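Local structure of beta-lactamase (Burkholderia cenocepacia, 5E2G) at residues A[166-171]-A[215-220]; A[227-232]-A[333-338]; A[276-281]-A[350-355]. The protein probably hydrolyses beta-lactams to substituted beta-amino acids as a member of the class C beta-lactamase family, and may act as a D-alanine carboxypeptidase. One frame throughout, in Å; residues are numbered along the deposited sequence.

Contact 1 comes first along the chain: residues 166-171, at the start of helix 168-180, meet the short helix 216-220 and close a loop of 43 residues. Contact 2 then opens at helix 226-235 and closes about a hundred residues later on strand 332-338, setting that helix on one face of the large antiparallel sheet. Contact 3 opens inside that loop, at residues 276-281, and closes beyond it on helix 344-357, which packs on the other face; contacts 2 and 3 therefore cross. They touch where strand 332-338 packs on helix 344-357, Ile334 CG2 lying 3.7 Å from Ala351 CB. Contact 1, in series before both, lies on the opposite side of the chain's centre from contact 3, contact centres about 32 Å apart.

Contact 1. Residues A[166-171]-A[215-220]; sequences QDFATL and LWQPAY
Phe168 reaches helix 216-220 with the far end of its ring, CZ lying 3.5 Å from Pro218 CA. Its CG is anti to the backbone N (chi1 175°), which swings the ring off the first turn of helix 168-180 toward the proline. Pro218 CG stands over one face, 4.1 Å from the ring centroid and only 10° off the normal, a CH-pi contact. Gln217 slides past the same ring in the opposite direction, with CB 3.6 Å from Phe168 CE2 and the amide plane turned 44° from the ring. At the end of that amide, NE2 packs against the methyl of Ala169, 3.7 Å from its CB. This packing lies beside helix 64-77, whose Thr68 touches Phe168 and bonds through OG1 to Pro218 O; the start of that helix carries an SxxK pattern, consistent with the active-site motif of serine beta-lactamases. The polar link is made by water 1, which donates to Gln217 OE1 at 2.9 Å and to Asp167 OD1 at 2.8 Å and accepts from Ala169 N. Asp167 is the N-cap of helix 168-180, and its other oxygen takes two bonds on the anti side, both donors somewhat out of the carboxylate plane: OD2 accepts from Thr170 N at 3.0 Å and from Thr170 OG1 at 2.7 Å.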
# COMPACT_ATOMS: atom_id res chain seq x y z
N GLN A 166 13.59 -5.02 16.68
CA GLN A 166 13.93 -3.65 16.32
C GLN A 166 12.70 -2.76 16.43
O GLN A 166 11.55 -3.23 16.46
CB GLN A 166 14.54 -3.59 14.92
CG GLN A 166 15.07 -2.22 14.51
CD GLN A 166 16.09 -1.65 15.48
OE1 GLN A 166 15.76 -0.89 16.39
NE2 GLN A 166 17.35 -2.00 15.28
N ASP A 167 12.98 -1.46 16.58
CA ASP A 167 12.02 -0.39 16.39
C ASP A 167 11.41 -0.46 14.99
O ASP A 167 12.11 -0.73 14.01
CB ASP A 167 12.76 0.94 16.61
CG ASP A 167 11.92 2.17 16.34
OD1 ASP A 167 11.03 2.50 17.15
OD2 ASP A 167 12.21 2.85 15.32
N PHE A 168 10.10 -0.21 14.89
CA PHE A 168 9.45 -0.34 13.59
C PHE A 168 9.99 0.66 12.57
O PHE A 168 10.44 0.28 11.48
CB PHE A 168 7.93 -0.19 13.71
CG PHE A 168 7.24 -0.20 12.37
CD1 PHE A 168 6.99 -1.40 11.73
CD2 PHE A 168 6.92 0.99 11.73
CE1 PHE A 168 6.39 -1.42 10.47
CE2 PHE A 168 6.33 0.97 10.48
CZ PHE A 168 6.07 -0.24 9.84
N ALA A 169 9.94 1.96 12.90
CA ALA A 169 10.37 2.99 11.94
C ALA A 169 11.82 2.81 11.52
O ALA A 169 12.17 3.09 10.37
CB ALA A 169 10.15 4.39 12.53
N THR A 170 12.67 2.32 12.44
CA THR A 170 14.06 2.02 12.12
C THR A 170 14.17 0.91 11.09
O THR A 170 14.99 0.97 10.17
CB THR A 170 14.81 1.65 13.40
OG1 THR A 170 14.74 2.75 14.31
CG2 THR A 170 16.26 1.31 13.11
N LEU A 171 13.35 -0.14 11.23
CA LEU A 171 13.36 -1.23 10.26
C LEU A 171 12.98 -0.75 8.87
O LEU A 171 13.48 -1.26 7.87
CB LEU A 171 12.41 -2.33 10.70
CG LEU A 171 12.85 -3.25 11.84
CD1 LEU A 171 11.67 -4.04 12.38
CD2 LEU A 171 13.95 -4.18 11.35
N LEU A 215 -0.51 2.91 15.95
CA LEU A 215 -0.25 2.10 14.77
C LEU A 215 -0.31 2.94 13.50
O LEU A 215 -0.75 2.47 12.45
CB LEU A 215 -1.22 0.92 14.65
CG LEU A 215 -1.19 -0.27 15.62
CD1 LEU A 215 0.21 -0.77 15.82
CD2 LEU A 215 -1.85 0.05 16.94
N TRP A 216 0.10 4.21 13.59
CA TRP A 216 0.05 5.08 12.42
C TRP A 216 1.16 4.77 11.43
O TRP A 216 0.97 4.92 10.22
CB TRP A 216 0.14 6.55 12.83
CG TRP A 216 1.52 6.97 13.29
CD1 TRP A 216 2.01 6.92 14.57
CD2 TRP A 216 2.58 7.50 12.48
NE1 TRP A 216 3.31 7.38 14.60
CE2 TRP A 216 3.68 7.75 13.33
CE3 TRP A 216 2.70 7.78 11.11
CZ2 TRP A 216 4.89 8.26 12.85
CZ3 TRP A 216 3.90 8.30 10.64
CH2 TRP A 216 4.98 8.54 11.51
N GLN A 217 2.32 4.37 11.92
CA GLN A 217 3.43 4.09 11.02
C GLN A 217 3.18 2.86 10.16
O GLN A 217 3.36 2.94 8.93
CB GLN A 217 4.73 3.94 11.82
CG GLN A 217 4.67 4.58 13.19
CD GLN A 217 5.93 4.36 13.98
OE1 GLN A 217 6.11 3.31 14.60
NE2 GLN A 217 6.83 5.34 13.95
N PRO A 218 2.76 1.71 10.71
CA PRO A 218 2.62 0.53 9.85
C PRO A 218 1.45 0.61 8.89
O PRO A 218 1.50 -0.03 7.83
CB PRO A 218 2.43 -0.63 10.85
CG PRO A 218 2.74 -0.07 12.19
CD PRO A 218 2.41 1.38 12.10
N ALA A 219 0.41 1.38 9.21
CA ALA A 219 -0.81 1.36 8.42
C ALA A 219 -0.84 2.44 7.34
O ALA A 219 -1.39 2.21 6.26
CB ALA A 219 -2.03 1.50 9.34
N TYR A 220 -0.28 3.62 7.62
CA TYR A 220 -0.39 4.71 6.64
C TYR A 220 0.71 5.75 6.80
O TYR A 220 0.51 6.89 6.38
CB TYR A 220 -1.76 5.38 6.77
CG TYR A 220 -2.11 5.80 8.19
CD1 TYR A 220 -2.81 4.94 9.04
CD2 TYR A 220 -1.76 7.06 8.69
CE1 TYR A 220 -3.14 5.31 10.33
CE2 TYR A 220 -2.10 7.45 9.99
CZ TYR A 220 -2.79 6.56 10.80
OH TYR A 220 -3.13 6.92 12.09
O HOH W 1 8.92 2.98 15.37

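Contact 2. Residues A[227-232]-A[333-338]; sequences ADLLRF and GIVMLA
Leu229 and Val335 form the middle of the contact, the leucine reaching from helix 226-235 onto the valine on strand 332-338. The two backbone segments run closer to antiparallel than to perpendicular, their directions 149° apart and their axes 8.4 Å from each other at closest approach. In Leu229, CG is anti to the backbone N (chi1 -155°) and CD2 carries the chain on, roughly anti to CA, to the strand. That one methyl touches two residues of the strand: CD2 is 3.7 Å from Val335 CG1 and equally 3.7 Å from Leu337 CD2. Val335 is forked between two neighbours on the helix. Its CG1, opposite the backbone N (chi1 168°), lies against Leu229, also 3.8 Å from Leu229 CB, whereas CG2 turns to the next residue, 3.9 Å from Leu230 N and 4.1 Å from Leu230 CD1. The CB of Leu230 starts off to the flank of the helix, and its CD1 bends back to the valine while the same side chain touches Val31 of strand 25-32. Val335 and Leu337 point to helix 226-235; Ile334 and Met336, a selenomethionine, point away from that helix and touch helix 344-357 on the sheet's other face. The large antiparallel sheet is thus clad in helices on both faces, as in the penicillin-binding protein and serine beta-lactamase fold. All four touching residues are buried and apolar, so cohesion across this interface rests on the fit of branched methyl groups rather than on polar pairing.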
# COMPACT_ATOMS: atom_id res chain seq x y z
N ALA A 227 9.07 8.66 -7.91
CA ALA A 227 10.21 7.84 -8.32
C ALA A 227 10.41 6.66 -7.37
O ALA A 227 10.58 5.52 -7.81
CB ALA A 227 11.47 8.70 -8.39
N ASP A 228 10.38 6.92 -6.06
CA ASP A 228 10.65 5.85 -5.10
C ASP A 228 9.57 4.78 -5.13
O ASP A 228 9.87 3.58 -5.12
CB ASP A 228 10.79 6.42 -3.69
CG ASP A 228 12.20 6.91 -3.38
OD1 ASP A 228 13.02 7.07 -4.32
OD2 ASP A 228 12.49 7.13 -2.20
N LEU A 229 8.30 5.20 -5.16
CA LEU A 229 7.22 4.22 -5.26
C LEU A 229 7.32 3.44 -6.56
O LEU A 229 7.06 2.23 -6.60
CB LEU A 229 5.87 4.93 -5.16
CG LEU A 229 4.71 4.07 -4.65
CD1 LEU A 229 5.16 3.28 -3.44
CD2 LEU A 229 3.52 4.95 -4.31
N LEU A 230 7.73 4.11 -7.64
CA LEU A 230 7.94 3.42 -8.91
C LEU A 230 9.04 2.38 -8.79
O LEU A 230 8.92 1.27 -9.33
CB LEU A 230 8.28 4.43 -10.00
CG LEU A 230 8.22 3.90 -11.42
CD1 LEU A 230 6.83 3.31 -11.70
CD2 LEU A 230 8.57 5.00 -12.41
N ARG A 231 10.13 2.71 -8.09
CA ARG A 231 11.22 1.76 -7.94
C ARG A 231 10.76 0.52 -7.17
O ARG A 231 11.18 -0.60 -7.48
CB ARG A 231 12.40 2.44 -7.25
CG ARG A 231 13.68 1.64 -7.30
CD ARG A 231 14.89 2.47 -6.90
NE ARG A 231 16.11 1.66 -6.95
CZ ARG A 231 16.79 1.40 -8.06
NH1 ARG A 231 16.38 1.89 -9.22
NH2 ARG A 231 17.88 0.66 -8.02
N PHE A 232 9.88 0.71 -6.19
CA PHE A 232 9.27 -0.42 -5.49
C PHE A 232 8.46 -1.29 -6.45
O PHE A 232 8.57 -2.52 -6.42
CB PHE A 232 8.40 0.12 -4.36
CG PHE A 232 7.81 -0.93 -3.45
CD1 PHE A 232 8.58 -1.96 -2.94
CD2 PHE A 232 6.48 -0.85 -3.07
CE1 PHE A 232 8.03 -2.91 -2.09
CE2 PHE A 232 5.92 -1.80 -2.22
CZ PHE A 232 6.70 -2.83 -1.73
N GLY A 333 3.77 -0.88 -15.35
CA GLY A 333 3.14 -0.48 -14.10
C GLY A 333 2.94 1.01 -14.03
O GLY A 333 3.56 1.77 -14.78
N ILE A 334 2.07 1.43 -13.11
CA ILE A 334 1.74 2.84 -12.91
C ILE A 334 1.72 3.16 -11.42
O ILE A 334 1.32 2.32 -10.60
CB ILE A 334 0.40 3.23 -13.57
CG1 ILE A 334 0.16 4.74 -13.49
CG2 ILE A 334 -0.76 2.52 -12.90
CD1 ILE A 334 -0.99 5.24 -14.35
N VAL A 335 2.14 4.37 -11.08
CA VAL A 335 2.02 4.95 -9.75
C VAL A 335 1.33 6.30 -9.90
O VAL A 335 1.74 7.11 -10.73
CB VAL A 335 3.40 5.11 -9.08
CG1 VAL A 335 3.32 5.95 -7.84
CG2 VAL A 335 3.98 3.74 -8.77
N MSE A 336 0.27 6.53 -9.13
CA MSE A 336 -0.42 7.81 -9.20
C MSE A 336 -0.50 8.45 -7.83
O MSE A 336 -1.09 7.88 -6.92
CB MSE A 336 -1.83 7.63 -9.76
CG MSE A 336 -1.88 7.00 -11.14
SE MSE A 336 -3.70 6.50 -11.70
CE MSE A 336 -4.61 8.16 -11.24
N LEU A 337 0.08 9.63 -7.68
CA LEU A 337 0.07 10.35 -6.41
C LEU A 337 -0.56 11.71 -6.63
O LEU A 337 -0.16 12.44 -7.54
CB LEU A 337 1.49 10.52 -5.85
CG LEU A 337 2.44 9.33 -5.96
CD1 LEU A 337 3.77 9.68 -5.35
CD2 LEU A 337 1.86 8.14 -5.27
N ALA A 338 -1.53 12.06 -5.79
CA ALA A 338 -2.23 13.32 -5.91
C ALA A 338 -2.41 13.92 -4.53
O ALA A 338 -2.73 13.21 -3.58
CB ALA A 338 -3.59 13.14 -6.59

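Contact 3. Residues A[276-281]-A[350-355]; sequences VALPTL and AAYRIL
The ring of Tyr352 has Leu278 CB over one face, offset toward the rim, 4.1 Å from the centroid and 22° off the normal, a CH-pi contact; at its edge, in plane, lies Val276 O. The Leu281 side chain crosses that of Tyr352 at about a right angle, with CD1 3.5 Å from Tyr352 CD1. Tyr352 sets CG anti to its own N (chi1 -167°), which projects the ring from helix 344-357 toward the start of helix 278-284. There its OH donates to Val276 O at 2.6 Å, a short bond lying in the carbonyl plane with a C=O...donor angle of 146°. The same hydroxyl accepts from water 2 at 2.9 Å, and that water takes the N-H of Leu278, its oxygen 2.6 Å from Leu278 N. The phenol therefore serves both the last carbonyl before the N-cap residue Ala277 and, through water, an amide of the first helical turn. Val276 and Leu281 also rest on Trp310 of strand 309-316, as does Leu355 from helix 344-357. The contact joins the short helix 278-284, after strand 270-273, to the C-terminal helix that packs on the large antiparallel sheet, as in class C beta-lactamases.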
# COMPACT_ATOMS: atom_id res chain seq x y z
N VAL A 276 -7.51 -8.50 -17.63
CA VAL A 276 -8.56 -8.20 -16.67
C VAL A 276 -9.55 -7.21 -17.29
O VAL A 276 -9.13 -6.22 -17.90
CB VAL A 276 -7.97 -7.63 -15.36
CG1 VAL A 276 -6.97 -6.51 -15.68
CG2 VAL A 276 -9.06 -7.15 -14.42
N ALA A 277 -10.85 -7.49 -17.16
CA ALA A 277 -11.88 -6.59 -17.65
C ALA A 277 -12.10 -5.46 -16.66
O ALA A 277 -12.02 -5.66 -15.45
CB ALA A 277 -13.20 -7.33 -17.88
N LEU A 278 -12.37 -4.27 -17.18
CA LEU A 278 -12.56 -3.13 -16.29
C LEU A 278 -13.64 -3.36 -15.23
O LEU A 278 -13.39 -3.05 -14.05
CB LEU A 278 -12.85 -1.86 -17.09
CG LEU A 278 -13.06 -0.63 -16.20
CD1 LEU A 278 -11.85 -0.39 -15.31
CD2 LEU A 278 -13.39 0.62 -17.02
N PRO A 279 -14.83 -3.92 -15.55
CA PRO A 279 -15.80 -4.19 -14.47
C PRO A 279 -15.22 -5.01 -13.34
O PRO A 279 -15.64 -4.85 -12.19
CB PRO A 279 -16.92 -4.94 -15.20
CG PRO A 279 -16.80 -4.54 -16.62
CD PRO A 279 -15.35 -4.33 -16.87
N THR A 280 -14.24 -5.87 -13.62
CA THR A 280 -13.62 -6.64 -12.54
C THR A 280 -12.89 -5.72 -11.58
O THR A 280 -13.00 -5.87 -10.36
CB THR A 280 -12.66 -7.68 -13.12
OG1 THR A 280 -13.41 -8.66 -13.83
CG2 THR A 280 -11.93 -8.36 -12.00
N LEU A 281 -12.15 -4.74 -12.11
CA LEU A 281 -11.41 -3.82 -11.26
C LEU A 281 -12.33 -2.86 -10.54
O LEU A 281 -12.13 -2.56 -9.36
CB LEU A 281 -10.40 -3.03 -12.10
CG LEU A 281 -9.37 -3.88 -12.83
CD1 LEU A 281 -8.51 -2.99 -13.69
CD2 LEU A 281 -8.51 -4.65 -11.83
N ALA A 350 -8.27 5.54 -15.07
CA ALA A 350 -7.14 6.17 -15.74
C ALA A 350 -5.97 5.20 -15.87
O ALA A 350 -5.34 5.12 -16.93
CB ALA A 350 -6.74 7.44 -14.99
N ALA A 351 -5.67 4.45 -14.81
CA ALA A 351 -4.61 3.46 -14.90
C ALA A 351 -4.92 2.42 -15.97
O ALA A 351 -4.04 2.04 -16.75
CB ALA A 351 -4.42 2.79 -13.54
N TYR A 352 -6.16 1.95 -16.01
CA TYR A 352 -6.54 0.94 -16.99
C TYR A 352 -6.39 1.47 -18.41
O TYR A 352 -5.89 0.77 -19.29
CB TYR A 352 -7.98 0.49 -16.73
CG TYR A 352 -8.43 -0.77 -17.45
CD1 TYR A 352 -8.07 -2.03 -17.00
CD2 TYR A 352 -9.25 -0.69 -18.57
CE1 TYR A 352 -8.49 -3.17 -17.64
CE2 TYR A 352 -9.69 -1.83 -19.23
CZ TYR A 352 -9.31 -3.07 -18.75
OH TYR A 352 -9.74 -4.21 -19.41
N ARG A 353 -6.81 2.71 -18.65
CA ARG A 353 -6.64 3.30 -19.97
C ARG A 353 -5.17 3.53 -20.28
O ARG A 353 -4.70 3.16 -21.36
CB ARG A 353 -7.41 4.62 -20.06
CG ARG A 353 -8.89 4.47 -19.79
CD ARG A 353 -9.60 5.80 -19.91
NE ARG A 353 -11.00 5.73 -19.48
CZ ARG A 353 -11.48 6.36 -18.41
NH1 ARG A 353 -10.68 7.11 -17.66
NH2 ARG A 353 -12.77 6.25 -18.10
N ILE A 354 -4.43 4.12 -19.34
CA ILE A 354 -3.01 4.39 -19.57
C ILE A 354 -2.27 3.09 -19.83
O ILE A 354 -1.60 2.93 -20.86
CB ILE A 354 -2.41 5.15 -18.38
CG1 ILE A 354 -2.94 6.58 -18.35
CG2 ILE A 354 -0.90 5.17 -18.49
CD1 ILE A 354 -2.65 7.29 -17.05
N LEU A 355 -2.37 2.13 -18.90
CA LEU A 355 -1.65 0.87 -19.09
C LEU A 355 -2.12 0.14 -20.35
O LEU A 355 -1.31 -0.54 -21.00
CB LEU A 355 -1.81 -0.02 -17.86
CG LEU A 355 -1.01 0.45 -16.65
CD1 LEU A 355 -0.91 -0.66 -15.62
CD2 LEU A 355 0.37 0.96 -17.05
O HOH W 2 -12.59 -3.97 -19.77